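Side-chain contact in N-acetylmuramoyl-L-alanine amidase (Mycobacteroides abscessus, PDB 7AGL), which probably cleaves, as a zinc-dependent amidase, the amide bond between N-acetylmuramic acid and L-alanine in the peptidoglycan of the mycobacterial cell wall: residues A[135-138]-A[139-143]. Numbering follows the deposited sequence.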
ATOM      1  N   LEU A 135       0.753  -6.190  13.472  1.00 27.64           N
ATOM      2  CA  LEU A 135       0.321  -5.032  14.246  1.00 26.40           C
ATOM      3  C   LEU A 135       1.502  -4.126  14.577  1.00 26.35           C
ATOM      4  O   LEU A 135       1.392  -2.898  14.503  1.00 26.12           O
ATOM      5  CB  LEU A 135      -0.385  -5.489  15.527  1.00 28.41           C
ATOM      6  CG  LEU A 135      -1.011  -4.389  16.386  1.00 33.91           C
ATOM      7  CD1 LEU A 135      -1.974  -3.557  15.533  1.00 29.33           C
ATOM      8  CD2 LEU A 135      -1.724  -4.992  17.576  1.00 34.90           C
ATOM      9  N   ARG A 136       2.641  -4.713  14.956  1.00 28.14           N
ATOM     10  CA  ARG A 136       3.828  -3.895  15.204  1.00 28.63           C
ATOM     11  C   ARG A 136       4.264  -3.151  13.941  1.00 28.17           C
ATOM     12  O   ARG A 136       4.639  -1.975  14.011  1.00 28.63           O
ATOM     13  CB  ARG A 136       4.964  -4.762  15.752  1.00 30.26           C
ATOM     14  CG  ARG A 136       6.324  -4.057  15.852  1.00 31.71           C
ATOM     15  CD  ARG A 136       7.356  -4.880  16.625  1.00 38.70           C
ATOM     16  NE  ARG A 136       7.176  -6.321  16.455  1.00 42.18           N
ATOM     17  CZ  ARG A 136       7.886  -7.086  15.627  1.00 51.87           C
ATOM     18  NH1 ARG A 136       8.850  -6.555  14.879  1.00 45.81           N
ATOM     19  NH2 ARG A 136       7.632  -8.393  15.550  1.00 49.99           N
ATOM     20  N   PHE A 137       4.215  -3.817  12.778  1.00 25.05           N
ATOM     21  CA  PHE A 137       4.521  -3.144  11.513  1.00 25.61           C
ATOM     22  C   PHE A 137       3.583  -1.968  11.291  1.00 25.48           C
ATOM     23  O   PHE A 137       4.021  -0.864  10.941  1.00 24.16           O
ATOM     24  CB  PHE A 137       4.429  -4.149  10.354  1.00 23.85           C
ATOM     25  CG  PHE A 137       5.065  -3.681   9.058  1.00 22.85           C
ATOM     26  CD1 PHE A 137       5.875  -2.547   9.010  1.00 22.35           C
ATOM     27  CD2 PHE A 137       4.841  -4.389   7.881  1.00 22.61           C
ATOM     28  CE1 PHE A 137       6.455  -2.138   7.803  1.00 26.97           C
ATOM     29  CE2 PHE A 137       5.408  -3.991   6.690  1.00 26.03           C
ATOM     30  CZ  PHE A 137       6.214  -2.866   6.643  1.00 24.77           C
ATOM     31  N   ALA A 138       2.280  -2.187  11.497  1.00 25.28           N
ATOM     32  CA  ALA A 138       1.296  -1.129  11.268  1.00 23.35           C
ATOM     33  C   ALA A 138       1.545   0.075  12.178  1.00 24.19           C
ATOM     34  O   ALA A 138       1.545   1.220  11.715  1.00 23.72           O
ATOM     35  CB  ALA A 138      -0.116  -1.675  11.483  1.00 22.92           C
ATOM     36  N   LYS A 139       1.734  -0.167  13.485  1.00 24.66           N
ATOM     37  CA  LYS A 139       1.972   0.932  14.421  1.00 25.94           C
ATOM     38  C   LYS A 139       3.276   1.649  14.107  1.00 27.45           C
ATOM     39  O   LYS A 139       3.353   2.883  14.184  1.00 28.23           O
ATOM     40  CB  LYS A 139       1.980   0.396  15.849  1.00 27.52           C
ATOM     41  CG  LYS A 139       0.636  -0.127  16.301  1.00 28.52           C
ATOM     42  CD  LYS A 139       0.706  -0.649  17.728  1.00 34.77           C
ATOM     43  CE  LYS A 139      -0.642  -1.194  18.171  1.00 40.25           C
ATOM     44  NZ  LYS A 139      -0.641  -1.559  19.615  1.00 44.41           N
ATOM     45  N   THR A 140       4.316   0.885  13.757  1.00 27.73           N
ATOM     46  CA  THR A 140       5.612   1.477  13.434  1.00 27.65           C
ATOM     47  C   THR A 140       5.525   2.353  12.191  1.00 25.15           C
ATOM     48  O   THR A 140       6.044   3.480  12.171  1.00 27.35           O
ATOM     49  CB  THR A 140       6.642   0.368  13.239  1.00 25.00           C
ATOM     50  OG1 THR A 140       6.878  -0.277  14.506  1.00 30.08           O
ATOM     51  CG2 THR A 140       7.953   0.948  12.708  1.00 30.69           C
ATOM     52  N   MET A 141       4.851   1.849  11.153  1.00 24.62           N
ATOM     53  CA  MET A 141       4.619   2.627   9.938  1.00 22.66           C
ATOM     54  C   MET A 141       3.830   3.899  10.233  1.00 24.40           C
ATOM     55  O   MET A 141       4.203   4.992   9.792  1.00 25.93           O
ATOM     56  CB  MET A 141       3.879   1.761   8.913  1.00 22.06           C
ATOM     57  CG  MET A 141       3.625   2.455   7.591  1.00 22.18           C
ATOM     58  SD  MET A 141       5.119   2.994   6.718  1.00 23.79           S
ATOM     59  CE  MET A 141       5.854   1.463   6.159  1.00 23.85           C
ATOM     60  N   ARG A 142       2.735   3.775  10.984  1.00 23.94           N
ATOM     61  CA  ARG A 142       1.968   4.957  11.363  1.00 25.32           C
ATOM     62  C   ARG A 142       2.848   5.972  12.094  1.00 24.71           C
ATOM     63  O   ARG A 142       2.821   7.173  11.792  1.00 26.51           O
ATOM     64  CB  ARG A 142       0.774   4.537  12.227  1.00 29.16           C
ATOM     65  CG  ARG A 142      -0.160   5.675  12.670  1.00 28.46           C
ATOM     66  CD  ARG A 142       0.297   6.392  13.944  1.00 32.06           C
ATOM     67  NE  ARG A 142       0.610   5.455  15.024  1.00 37.83           N
ATOM     68  CZ  ARG A 142      -0.297   4.903  15.820  1.00 36.17           C
ATOM     69  NH1 ARG A 142      -1.581   5.191  15.665  1.00 35.00           N
ATOM     70  NH2 ARG A 142       0.077   4.050  16.764  1.00 35.26           N
ATOM     71  N   ASP A 143       3.632   5.503  13.071  1.00 26.05           N
ATOM     72  CA  ASP A 143       4.514   6.399  13.821  1.00 27.00           C
ATOM     73  C   ASP A 143       5.518   7.103  12.916  1.00 29.41           C
ATOM     74  O   ASP A 143       5.773   8.302  13.076  1.00 30.89           O
ATOM     75  CB  ASP A 143       5.261   5.617  14.897  1.00 30.92           C
ATOM     76  CG  ASP A 143       4.375   5.203  16.047  1.00 36.85           C
ATOM     77  OD1 ASP A 143       3.236   5.697  16.139  1.00 34.02           O
ATOM     78  OD2 ASP A 143       4.825   4.366  16.862  1.00 39.01           O
TER
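The carbonyl oxygen of R136 takes two hydrogen bonds from T140, one from the backbone and one from the side chain. T140 N reaches R136 O at 2.9 Å as the regular i+4 to i helix bond. The hydroxyl OG1 of T140 lies 2.9 Å from the same R136 O, but above the carbonyl plane and on the face opposite to the amide. Because OG1 stands beside the backbone N of T140 (chi1 -68°), the hydroxyl bends back onto the preceding turn and has its proton engaged within the helix.

One residue back, K139 lays the end of its chain against L135. The lysine chain runs out fully extended and crosses the leucine at a slant, so that K139 CE rests 3.7 Å from L135 CG and close to both methyls. On the buried side F137 and M141 point the same way; the methionine, bent at chi2 and chi3, brings its CE to 4.0 Å from F137 CE1. Farther along, R142 NE forms a salt bridge with D143 OD1 at 2.9 Å, meeting the carboxylate from above its plane.

All of this lies on helix 132-147, the connection of the beta-alpha-beta unit between the parallel neighbours 118-122 and 161-164 of the central mixed sheet. A138 faces V119, L161 and V178 on that sheet, and helix 197-215 packs alongside, its Y214 stacked on F137 and its I211 against M141.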